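Sugar ABC transporter (Agrobacterium radiobacter, PDB 4RXT) probably serves as the periplasmic solute-binding component of a carbohydrate ABC transporter, holding arabinopyranose in the cleft between its two lobes. Local coordinates at residues 109-114 with 149-154; 131-137 with 164-170; 137-141 with 201-205; 196-202 with 221-227. All coordinates share one frame; numbering follows the deposited sequence.

Interaction 1. Residues 109-114 with 149-154; sequences NTQGGR and QRRTGF. With ARA (alpha-L-arabinopyranose), chain B.
Gly113 and Gly153 meet backbone to backbone, Gly113 C lying 3.7 Å from Gly153 C, and their lack of side chains lets the helix axes of 109-114 and 149-154 approach to 6.4 Å. At so short a distance carbonyls of one helix receive alpha C-H groups of the other: Gly153 CA sits 3.3 Å from Thr110 O, and Gly113 CA 3.4 Å from Arg150 O. In this type I periplasmic binding protein fold both helices lie against the same face of the mixed sheet of the lobe that holds strands 133-139 and 194-199, with Phe154 stacked on Phe198. Toward the sugar, Arg150 grips Asn109 side-on, NE (2.8 Å) and NH2 (2.9 Å) both donating to Asn109 OD1, which stays in the guanidinium plane although the two nitrogens reach it from one face of the amide. An extended chain from CG to NE delivers the guanidinium to arabinopyranose, where Arg150 NH1 bonds ARA O1 (2.9 Å) and NH2 bonds ARA O2. Arginine suits the place because its flat group has enough N-H donors to hold Asn109 and two sugar oxygens at once. The flank at Gln149 is looser and nearer solvent: the exposed Gln149 lays its CB beside Thr110 OG1, and a water accepts from Asn109 N and donates to Gln149 OE1 (2.8 Å).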
# COMPACT_ATOMS: atom_id res chain seq x y z
N ASN A 109 -6.69 1.46 -6.10
CA ASN A 109 -6.34 0.16 -5.54
C ASN A 109 -7.06 -1.02 -6.16
O ASN A 109 -6.51 -2.10 -6.26
CB ASN A 109 -6.44 0.15 -4.03
CG ASN A 109 -5.29 0.92 -3.41
OD1 ASN A 109 -4.13 0.53 -3.57
ND2 ASN A 109 -5.60 2.04 -2.75
N THR A 110 -8.26 -0.80 -6.66
CA THR A 110 -8.96 -1.86 -7.35
C THR A 110 -8.23 -2.19 -8.66
O THR A 110 -7.97 -3.39 -8.99
CB THR A 110 -10.42 -1.49 -7.59
OG1 THR A 110 -11.02 -1.14 -6.33
CG2 THR A 110 -11.12 -2.68 -8.18
N GLN A 111 -7.86 -1.14 -9.40
CA GLN A 111 -7.09 -1.32 -10.62
C GLN A 111 -5.73 -1.97 -10.31
O GLN A 111 -5.22 -2.78 -11.09
CB GLN A 111 -6.88 0.01 -11.33
CG GLN A 111 -6.22 -0.09 -12.70
CD GLN A 111 -5.93 1.29 -13.29
OE1 GLN A 111 -6.56 1.69 -14.28
NE2 GLN A 111 -4.99 2.03 -12.68
N GLY A 112 -5.16 -1.62 -9.17
CA GLY A 112 -3.88 -2.20 -8.75
C GLY A 112 -4.01 -3.72 -8.57
O GLY A 112 -3.13 -4.49 -8.97
N GLY A 113 -5.13 -4.17 -8.02
CA GLY A 113 -5.40 -5.61 -7.92
C GLY A 113 -5.59 -6.26 -9.30
O GLY A 113 -5.10 -7.39 -9.56
N ARG A 114 -6.30 -5.57 -10.20
CA ARG A 114 -6.47 -6.06 -11.56
C ARG A 114 -5.14 -6.21 -12.29
O ARG A 114 -4.89 -7.22 -12.96
CB ARG A 114 -7.38 -5.13 -12.38
CG ARG A 114 -8.83 -5.07 -11.94
CD ARG A 114 -9.68 -4.19 -12.89
NE ARG A 114 -10.54 -3.27 -12.13
CZ ARG A 114 -10.49 -1.93 -12.15
NH1 ARG A 114 -9.63 -1.27 -12.94
NH2 ARG A 114 -11.33 -1.23 -11.38
N GLN A 149 -9.58 -3.37 -1.41
CA GLN A 149 -9.77 -3.04 -2.82
C GLN A 149 -8.84 -3.84 -3.75
O GLN A 149 -9.24 -4.27 -4.82
CB GLN A 149 -9.65 -1.55 -3.08
CG GLN A 149 -10.82 -0.81 -2.47
CD GLN A 149 -10.75 0.66 -2.72
OE1 GLN A 149 -9.69 1.24 -2.69
NE2 GLN A 149 -11.89 1.29 -2.97
N ARG A 150 -7.58 -4.00 -3.35
CA ARG A 150 -6.63 -4.82 -4.15
C ARG A 150 -7.15 -6.25 -4.24
O ARG A 150 -7.13 -6.89 -5.30
CB ARG A 150 -5.23 -4.79 -3.56
CG ARG A 150 -4.65 -3.42 -3.61
CD ARG A 150 -3.35 -3.33 -2.85
NE ARG A 150 -3.01 -1.92 -2.67
CZ ARG A 150 -2.06 -1.44 -1.91
NH1 ARG A 150 -1.20 -2.25 -1.28
NH2 ARG A 150 -1.95 -0.13 -1.84
N ARG A 151 -7.63 -6.76 -3.12
CA ARG A 151 -8.18 -8.11 -3.10
C ARG A 151 -9.36 -8.25 -4.07
O ARG A 151 -9.41 -9.17 -4.87
CB ARG A 151 -8.58 -8.49 -1.67
CG ARG A 151 -9.40 -9.76 -1.54
CD ARG A 151 -9.65 -10.12 -0.08
NE ARG A 151 -10.44 -11.34 0.05
CZ ARG A 151 -11.74 -11.42 -0.19
NH1 ARG A 151 -12.43 -10.34 -0.54
NH2 ARG A 151 -12.34 -12.58 -0.08
N THR A 152 -10.27 -7.30 -4.01
CA THR A 152 -11.45 -7.30 -4.90
C THR A 152 -11.01 -7.22 -6.37
O THR A 152 -11.47 -7.97 -7.23
CB THR A 152 -12.38 -6.14 -4.52
OG1 THR A 152 -12.92 -6.39 -3.21
CG2 THR A 152 -13.55 -6.04 -5.49
N GLY A 153 -10.11 -6.29 -6.67
CA GLY A 153 -9.72 -6.08 -8.03
C GLY A 153 -9.07 -7.35 -8.58
O GLY A 153 -9.34 -7.78 -9.72
N PHE A 154 -8.21 -7.98 -7.77
CA PHE A 154 -7.56 -9.23 -8.15
C PHE A 154 -8.55 -10.37 -8.38
O PHE A 154 -8.51 -11.05 -9.41
CB PHE A 154 -6.52 -9.60 -7.06
CG PHE A 154 -5.85 -10.94 -7.28
CD1 PHE A 154 -4.74 -11.06 -8.10
CD2 PHE A 154 -6.31 -12.08 -6.63
CE1 PHE A 154 -4.14 -12.29 -8.30
CE2 PHE A 154 -5.69 -13.30 -6.80
CZ PHE A 154 -4.62 -13.41 -7.65
C1 ARA B . 1.28 -0.26 1.09
C2 ARA B . -0.22 0.10 1.16
C3 ARA B . -0.56 0.55 2.57
C4 ARA B . -0.10 -0.48 3.62
C5 ARA B . 0.84 -1.45 3.05
O1 ARA B . 1.10 -1.11 -0.03
O2 ARA B . -0.52 1.18 0.26
O3 ARA B . -1.97 0.84 2.62
O4 ARA B . -1.15 -1.37 4.03
O5 ARA B . 1.88 -0.89 2.22
O HOH W 1 -8.48 3.13 -4.44

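Interaction 2. Residues 131-137 with 164-170; sequences EEGDVVI and GLKVVAD
Over one face of the Asp134 carboxylate sits Val168 CG1, 3.5 Å from Asp134 CG, while Lys166 CB lies nearer that group's OD1 oxygen. At the far end of the contact a methyl again meets a carboxylate: Ile137 CG2 lies 3.7 Å from Asp170 CG. Neither acid is left to hydrocarbon alone, for Asn191 donates to Asp134 OD2 and Arg151 forms a salt bridge with Asp170 OD2. The strands 133-137 and 165-170 are the parallel pair of a beta-alpha-beta crossover through helix 145-161, at the edge of the lobe's sheet, and their twist is strong, with axes 43° apart.

Bonds alternate between the strands, Lys166 N to Gly133 O, Val135 N to Lys166 O and Val168 N to Val135 O, the second nearly straight at 172°. Val168 then adds an extra residue: Val135 pairs with Val167 but Ile137 with Asp170, a beta bulge whose near-helical psi of -12° accompanies the placing of the Val168 side chain beside Asp134. Gly133 suits its positive phi, where a beta carbon would press on the preceding carbonyl. Branched valines fill the sheet on both sides; Val135 CG2 meets Val167 CG2 toward helix 145-161, whereas Val136 CG1 touches Ala169 CB (3.6 Å) toward helix 177-190, where the small alanine packs against Leu187. Where the strands begin, a water donates to Glu131 O at 2.8 Å and accepts from Gly164 N at 2.9 Å.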
# COMPACT_ATOMS: atom_id res chain seq x y z
N GLU A 131 -2.19 -20.18 -18.88
CA GLU A 131 -2.78 -19.48 -17.74
C GLU A 131 -3.69 -20.42 -16.92
O GLU A 131 -4.89 -20.16 -16.75
CB GLU A 131 -3.56 -18.25 -18.24
CG GLU A 131 -2.68 -17.23 -18.92
CD GLU A 131 -3.44 -16.15 -19.70
OE1 GLU A 131 -4.68 -16.23 -19.89
OE2 GLU A 131 -2.76 -15.21 -20.17
N GLU A 132 -3.11 -21.50 -16.40
CA GLU A 132 -3.87 -22.45 -15.58
C GLU A 132 -3.14 -22.75 -14.30
O GLU A 132 -1.91 -22.74 -14.24
CB GLU A 132 -4.06 -23.75 -16.30
CG GLU A 132 -4.87 -23.57 -17.55
CD GLU A 132 -5.92 -24.64 -17.68
OE1 GLU A 132 -5.68 -25.66 -18.36
OE2 GLU A 132 -7.00 -24.48 -17.06
N GLY A 133 -3.90 -23.04 -13.26
CA GLY A 133 -3.31 -23.49 -12.04
C GLY A 133 -3.92 -22.86 -10.81
O GLY A 133 -4.75 -21.94 -10.89
N ASP A 134 -3.47 -23.37 -9.68
CA ASP A 134 -3.93 -22.92 -8.37
C ASP A 134 -3.15 -21.73 -7.88
O ASP A 134 -1.94 -21.69 -7.96
CB ASP A 134 -3.83 -24.02 -7.32
CG ASP A 134 -4.76 -25.19 -7.60
OD1 ASP A 134 -5.57 -25.09 -8.53
OD2 ASP A 134 -4.69 -26.18 -6.83
N VAL A 135 -3.88 -20.71 -7.44
CA VAL A 135 -3.26 -19.49 -6.95
C VAL A 135 -3.83 -19.12 -5.59
O VAL A 135 -4.90 -19.58 -5.20
CB VAL A 135 -3.41 -18.33 -7.96
CG1 VAL A 135 -2.80 -18.75 -9.29
CG2 VAL A 135 -4.85 -17.82 -8.10
N VAL A 136 -3.09 -18.25 -4.89
CA VAL A 136 -3.46 -17.77 -3.58
C VAL A 136 -3.27 -16.26 -3.47
O VAL A 136 -2.50 -15.68 -4.21
CB VAL A 136 -2.70 -18.51 -2.44
CG1 VAL A 136 -2.92 -20.00 -2.54
CG2 VAL A 136 -1.22 -18.21 -2.42
N ILE A 137 -4.02 -15.65 -2.56
CA ILE A 137 -3.84 -14.28 -2.19
C ILE A 137 -3.56 -14.23 -0.69
O ILE A 137 -4.18 -14.91 0.12
CB ILE A 137 -5.04 -13.37 -2.62
CG1 ILE A 137 -4.83 -11.93 -2.15
CG2 ILE A 137 -6.36 -13.91 -2.13
CD1 ILE A 137 -5.81 -10.92 -2.71
N GLY A 164 -8.94 -20.30 -16.00
CA GLY A 164 -8.06 -21.44 -15.77
C GLY A 164 -7.29 -21.35 -14.46
O GLY A 164 -6.69 -22.34 -14.03
N LEU A 165 -7.30 -20.16 -13.85
CA LEU A 165 -6.72 -19.95 -12.51
C LEU A 165 -7.79 -20.22 -11.45
O LEU A 165 -8.96 -19.76 -11.55
CB LEU A 165 -6.17 -18.55 -12.36
CG LEU A 165 -5.06 -18.20 -13.37
CD1 LEU A 165 -4.61 -16.77 -13.08
CD2 LEU A 165 -3.88 -19.17 -13.34
N LYS A 166 -7.41 -20.99 -10.43
CA LYS A 166 -8.34 -21.32 -9.37
C LYS A 166 -7.77 -20.72 -8.08
O LYS A 166 -6.66 -21.05 -7.68
CB LYS A 166 -8.49 -22.84 -9.26
CG LYS A 166 -9.39 -23.31 -8.10
CD LYS A 166 -9.54 -24.83 -7.98
CE LYS A 166 -10.77 -25.17 -7.17
NZ LYS A 166 -10.75 -26.54 -6.60
N VAL A 167 -8.54 -19.86 -7.41
CA VAL A 167 -8.17 -19.31 -6.12
C VAL A 167 -8.46 -20.34 -5.04
O VAL A 167 -9.63 -20.62 -4.71
CB VAL A 167 -8.83 -17.95 -5.84
CG1 VAL A 167 -8.26 -17.34 -4.57
CG2 VAL A 167 -8.60 -16.99 -6.98
N VAL A 168 -7.40 -20.92 -4.49
CA VAL A 168 -7.50 -21.98 -3.51
C VAL A 168 -7.25 -21.54 -2.07
O VAL A 168 -7.50 -22.29 -1.15
CB VAL A 168 -6.62 -23.21 -3.87
CG1 VAL A 168 -6.96 -23.72 -5.26
CG2 VAL A 168 -5.13 -22.88 -3.82
N ALA A 169 -6.74 -20.34 -1.88
CA ALA A 169 -6.57 -19.78 -0.53
C ALA A 169 -6.61 -18.27 -0.59
O ALA A 169 -6.14 -17.65 -1.57
CB ALA A 169 -5.32 -20.26 0.16
N ASP A 170 -7.20 -17.69 0.46
CA ASP A 170 -7.38 -16.24 0.57
C ASP A 170 -7.10 -15.95 2.03
O ASP A 170 -7.96 -16.16 2.86
CB ASP A 170 -8.79 -15.94 0.12
CG ASP A 170 -9.20 -14.49 0.18
OD1 ASP A 170 -8.51 -13.61 0.72
OD2 ASP A 170 -10.31 -14.23 -0.32
O HOH W 2 -7.13 -18.71 -17.57

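Interaction 3. Residues 137-141 with 201-205; sequences IITNT and NLIMA. With ARA (alpha-L-arabinopyranose), chain B.
The side chains of Asn140 and Asn201 cross at about a right angle, their amide planes inclined by 38°, with Asn140 OD1 3.3 Å from Asn201 ND2. The other end of the Asn140 amide is turned to hydrocarbon: its ND2 lies 3.4 Å from Met204 CE and 3.6 Å from Ile203 CG2, and this buried nitrogen has no polar partner. Met204 bends at chi2 and again at chi3, wrapping under Asn140 so that its CG passes 3.5 Å from Asn140 N while its SD reaches Ile138 CG2 at 3.6 Å; a flexible thioether suits so bent a path between Ile138 and Asn140.

One shell out, Asn201 is the N-cap of helix 202-214. With its CG between the backbone N and the carbonyl carbon (chi1 83°), Asn201 OD1 turns back to accept from Met204 N at 3.0 Å, almost straight at 170°. A water held by Asn140 N at 2.9 Å also donates weakly to that oxygen. The cap is consistent with holding steady a residue that lines the arabinopyranose pocket. The contact thus sets the loop after strand 133-139 against the start of helix 202-214, with Ile138 also resting on helix 177-190 and Met204 on Ala199 of strand 194-199.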
# COMPACT_ATOMS: atom_id res chain seq x y z
N ILE A 137 -4.02 -15.65 -2.56
CA ILE A 137 -3.84 -14.28 -2.19
C ILE A 137 -3.56 -14.23 -0.69
O ILE A 137 -4.18 -14.91 0.12
CB ILE A 137 -5.04 -13.37 -2.62
CG1 ILE A 137 -4.83 -11.93 -2.15
CG2 ILE A 137 -6.36 -13.91 -2.13
CD1 ILE A 137 -5.81 -10.92 -2.71
N ILE A 138 -2.58 -13.39 -0.34
CA ILE A 138 -2.21 -13.17 1.04
C ILE A 138 -2.20 -11.66 1.30
O ILE A 138 -1.49 -10.90 0.60
CB ILE A 138 -0.84 -13.80 1.40
CG1 ILE A 138 -0.79 -15.28 0.99
CG2 ILE A 138 -0.54 -13.60 2.90
CD1 ILE A 138 0.60 -15.87 1.05
N THR A 139 -2.98 -11.27 2.30
CA THR A 139 -3.27 -9.89 2.69
C THR A 139 -2.74 -9.62 4.10
O THR A 139 -2.91 -10.42 5.01
CB THR A 139 -4.80 -9.60 2.59
OG1 THR A 139 -5.21 -9.86 1.24
CG2 THR A 139 -5.12 -8.18 2.96
N ASN A 140 -2.07 -8.49 4.25
CA ASN A 140 -1.31 -8.12 5.46
C ASN A 140 -2.14 -8.22 6.74
O ASN A 140 -1.74 -8.72 7.72
CB ASN A 140 -0.77 -6.68 5.29
CG ASN A 140 0.24 -6.25 6.32
OD1 ASN A 140 0.27 -5.10 6.70
ND2 ASN A 140 1.03 -7.13 6.72
N THR A 141 -3.35 -7.67 6.67
CA THR A 141 -4.25 -7.57 7.83
C THR A 141 -5.66 -7.26 7.28
O THR A 141 -5.80 -6.67 6.20
CB THR A 141 -3.77 -6.46 8.80
OG1 THR A 141 -4.56 -6.45 10.01
CG2 THR A 141 -3.77 -5.07 8.13
N ASN A 201 0.83 -6.17 -0.42
CA ASN A 201 1.52 -4.96 0.03
C ASN A 201 3.01 -5.26 0.26
O ASN A 201 3.43 -6.40 0.14
CB ASN A 201 0.81 -4.33 1.24
CG ASN A 201 1.20 -4.97 2.57
OD1 ASN A 201 1.53 -6.16 2.63
ND2 ASN A 201 1.18 -4.20 3.63
N LEU A 202 3.75 -4.24 0.67
CA LEU A 202 5.20 -4.42 0.85
C LEU A 202 5.51 -5.56 1.84
O LEU A 202 6.41 -6.36 1.64
CB LEU A 202 5.81 -3.14 1.36
CG LEU A 202 7.29 -3.20 1.72
CD1 LEU A 202 8.05 -3.54 0.46
CD2 LEU A 202 7.72 -1.87 2.31
N ILE A 203 4.80 -5.56 2.96
CA ILE A 203 5.08 -6.45 4.07
C ILE A 203 4.87 -7.90 3.67
O ILE A 203 5.65 -8.78 3.95
CB ILE A 203 4.25 -6.08 5.33
CG1 ILE A 203 4.40 -4.59 5.70
CG2 ILE A 203 4.61 -6.98 6.51
CD1 ILE A 203 5.84 -4.13 5.83
N MET A 204 3.76 -8.15 2.97
CA MET A 204 3.55 -9.49 2.47
C MET A 204 4.51 -9.88 1.34
O MET A 204 4.97 -11.04 1.26
CB MET A 204 2.09 -9.70 2.04
CG MET A 204 1.06 -9.67 3.16
SD MET A 204 1.28 -10.97 4.46
CE MET A 204 2.31 -10.10 5.67
N ALA A 205 4.85 -8.93 0.49
CA ALA A 205 5.90 -9.20 -0.51
C ALA A 205 7.25 -9.61 0.11
O ALA A 205 7.91 -10.52 -0.36
CB ALA A 205 6.08 -8.00 -1.41
C1 ARA B . 1.28 -0.26 1.09
C2 ARA B . -0.22 0.10 1.16
C3 ARA B . -0.56 0.55 2.57
C4 ARA B . -0.10 -0.48 3.62
C5 ARA B . 0.84 -1.45 3.05
O1 ARA B . 1.10 -1.11 -0.03
O2 ARA B . -0.52 1.18 0.26
O3 ARA B . -1.97 0.84 2.62
O4 ARA B . -1.15 -1.37 4.03
O5 ARA B . 1.88 -0.89 2.22
O HOH W 3 -1.25 -7.04 1.93

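Interaction 4. Residues 196-202 with 221-227; sequences GVFASNL and VKVIGFD. With ARA (alpha-L-arabinopyranose), chain B.
Residues 196-199 and 222-226 run as parallel strands with axes 16° apart, laced by Val197 N to Lys222 O, Ile224 N to Val197 O and Ala199 N to Ile224 O, each bond 2.9 Å long. This is a beta-alpha-beta crossover made through helix 202-214, and the strand ends open into the sugar site. Beyond the regular pairing, Phe226 CB rests 3.5 Å from Asn201 CA, and Ser200 O lies 3.6 Å from Phe226 CG. The two phenylalanines meet obliquely: Phe226 CE1 is in the plane of the Phe198 ring at its edge, 3.8 Å from Phe198 CZ, while Ser200 CB lies above one Phe198 face, toward its rim. A broad ring suits this place, since Phe226 also offers Arg150 a cation-pi surface.

Asp227 turns the chain with a positive phi of 74°. Its OD2 accepts from ARA O1 at 2.5 Å and, weakly and at a bent angle, from Leu202 N at 2.9 Å. Gln247 donates to OD1, which, together with the bonds to OD2, would limit rotation of the carboxylate. Val197 and Val223 point to Val208 of helix 202-214, whereas Phe198 and Ile224 face Ala116 of helix 109-128, so this strand pair lies between helices, deep within the sheet.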
# COMPACT_ATOMS: atom_id res chain seq x y z
N GLY A 196 1.06 -19.88 -8.10
CA GLY A 196 1.00 -18.43 -8.10
C GLY A 196 0.49 -17.83 -6.81
O GLY A 196 -0.38 -18.41 -6.14
N VAL A 197 0.98 -16.64 -6.47
CA VAL A 197 0.63 -15.94 -5.26
C VAL A 197 0.58 -14.45 -5.50
O VAL A 197 1.51 -13.89 -6.13
CB VAL A 197 1.69 -16.16 -4.14
CG1 VAL A 197 1.26 -15.52 -2.82
CG2 VAL A 197 2.05 -17.63 -3.97
N PHE A 198 -0.48 -13.81 -5.00
CA PHE A 198 -0.56 -12.34 -4.91
C PHE A 198 -0.37 -11.92 -3.45
O PHE A 198 -1.15 -12.30 -2.60
CB PHE A 198 -1.92 -11.85 -5.48
CG PHE A 198 -2.12 -10.37 -5.38
CD1 PHE A 198 -1.09 -9.46 -5.56
CD2 PHE A 198 -3.39 -9.87 -5.11
CE1 PHE A 198 -1.29 -8.10 -5.48
CE2 PHE A 198 -3.61 -8.49 -5.03
CZ PHE A 198 -2.57 -7.60 -5.22
N ALA A 199 0.72 -11.18 -3.20
CA ALA A 199 1.13 -10.62 -1.88
C ALA A 199 0.91 -9.11 -1.96
O ALA A 199 1.66 -8.39 -2.58
CB ALA A 199 2.60 -10.93 -1.60
N SER A 200 -0.19 -8.65 -1.36
CA SER A 200 -0.77 -7.39 -1.82
C SER A 200 -0.27 -6.09 -1.17
O SER A 200 -0.87 -5.04 -1.36
CB SER A 200 -2.27 -7.42 -1.69
OG SER A 200 -2.60 -7.55 -0.32
N ASN A 201 0.83 -6.17 -0.42
CA ASN A 201 1.52 -4.96 0.03
C ASN A 201 3.01 -5.26 0.26
O ASN A 201 3.43 -6.40 0.14
CB ASN A 201 0.81 -4.33 1.24
CG ASN A 201 1.20 -4.97 2.57
OD1 ASN A 201 1.53 -6.16 2.63
ND2 ASN A 201 1.18 -4.20 3.63
N LEU A 202 3.75 -4.24 0.67
CA LEU A 202 5.20 -4.42 0.85
C LEU A 202 5.51 -5.56 1.84
O LEU A 202 6.41 -6.36 1.64
CB LEU A 202 5.81 -3.14 1.36
CG LEU A 202 7.29 -3.20 1.72
CD1 LEU A 202 8.05 -3.54 0.46
CD2 LEU A 202 7.72 -1.87 2.31
N VAL A 221 6.91 -21.39 -8.35
CA VAL A 221 5.84 -20.52 -7.80
C VAL A 221 6.13 -19.09 -8.16
O VAL A 221 7.18 -18.56 -7.79
CB VAL A 221 5.71 -20.63 -6.27
CG1 VAL A 221 4.61 -19.72 -5.73
CG2 VAL A 221 5.51 -22.09 -5.86
N LYS A 222 5.18 -18.47 -8.85
CA LYS A 222 5.30 -17.10 -9.29
C LYS A 222 4.63 -16.17 -8.32
O LYS A 222 3.43 -16.37 -8.00
CB LYS A 222 4.71 -16.92 -10.70
CG LYS A 222 5.51 -17.63 -11.81
CD LYS A 222 7.03 -17.64 -11.56
CE LYS A 222 7.92 -17.27 -12.70
NZ LYS A 222 9.26 -17.83 -12.32
N VAL A 223 5.35 -15.16 -7.86
CA VAL A 223 4.83 -14.19 -6.88
C VAL A 223 4.68 -12.83 -7.49
O VAL A 223 5.61 -12.34 -8.10
CB VAL A 223 5.79 -14.06 -5.67
CG1 VAL A 223 5.25 -13.04 -4.67
CG2 VAL A 223 5.99 -15.42 -5.01
N ILE A 224 3.49 -12.24 -7.38
CA ILE A 224 3.29 -10.83 -7.64
C ILE A 224 3.11 -10.11 -6.32
O ILE A 224 2.26 -10.49 -5.53
CB ILE A 224 2.12 -10.51 -8.60
CG1 ILE A 224 2.34 -11.22 -9.94
CG2 ILE A 224 1.93 -9.01 -8.75
CD1 ILE A 224 3.51 -10.69 -10.80
N GLY A 225 3.93 -9.10 -6.07
CA GLY A 225 3.81 -8.32 -4.86
C GLY A 225 3.47 -6.86 -5.16
O GLY A 225 3.08 -6.51 -6.28
N PHE A 226 3.58 -6.06 -4.11
CA PHE A 226 3.35 -4.62 -4.17
C PHE A 226 4.57 -3.93 -3.54
O PHE A 226 5.21 -4.45 -2.60
CB PHE A 226 2.10 -4.23 -3.36
CG PHE A 226 0.93 -3.73 -4.18
CD1 PHE A 226 0.13 -4.63 -4.89
CD2 PHE A 226 0.60 -2.39 -4.22
CE1 PHE A 226 -0.94 -4.21 -5.64
CE2 PHE A 226 -0.49 -1.96 -4.98
CZ PHE A 226 -1.27 -2.88 -5.67
N ASP A 227 4.83 -2.71 -4.04
CA ASP A 227 5.76 -1.77 -3.45
C ASP A 227 7.21 -2.19 -3.69
O ASP A 227 7.48 -3.08 -4.48
CB ASP A 227 5.45 -1.57 -1.95
CG ASP A 227 3.99 -1.19 -1.71
OD1 ASP A 227 3.47 -0.30 -2.46
OD2 ASP A 227 3.39 -1.80 -0.80
C1 ARA B . 1.28 -0.26 1.09
C2 ARA B . -0.22 0.10 1.16
C3 ARA B . -0.56 0.55 2.57
C4 ARA B . -0.10 -0.48 3.62
C5 ARA B . 0.84 -1.45 3.05
O1 ARA B . 1.10 -1.11 -0.03
O2 ARA B . -0.52 1.18 0.26
O3 ARA B . -1.97 0.84 2.62
O4 ARA B . -1.15 -1.37 4.03
O5 ARA B . 1.88 -0.89 2.22

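Following the chain, helix 109-128 opens interaction 1, then strand 133-139 opens interactions 2 and 3 before interaction 1 closes at 149-154. Interaction 2 closes at 164-170 and interaction 3 at 201-205, so these three loops cross one another. Interaction 4 opens at 196-202, after interactions 1 and 2 have closed, and on the residues where interaction 3 ends; it closes at 221-227. Interactions 2 and 4 supply neighbouring strand pairs of one sheet, joined through bonds between Val136 and strand 194-199. Interaction 1 lays two helices over that sheet, linked to interaction 2 by the Arg151-Asp170 salt bridge. Interactions 1, 3 and 4 converge on the arabinopyranose.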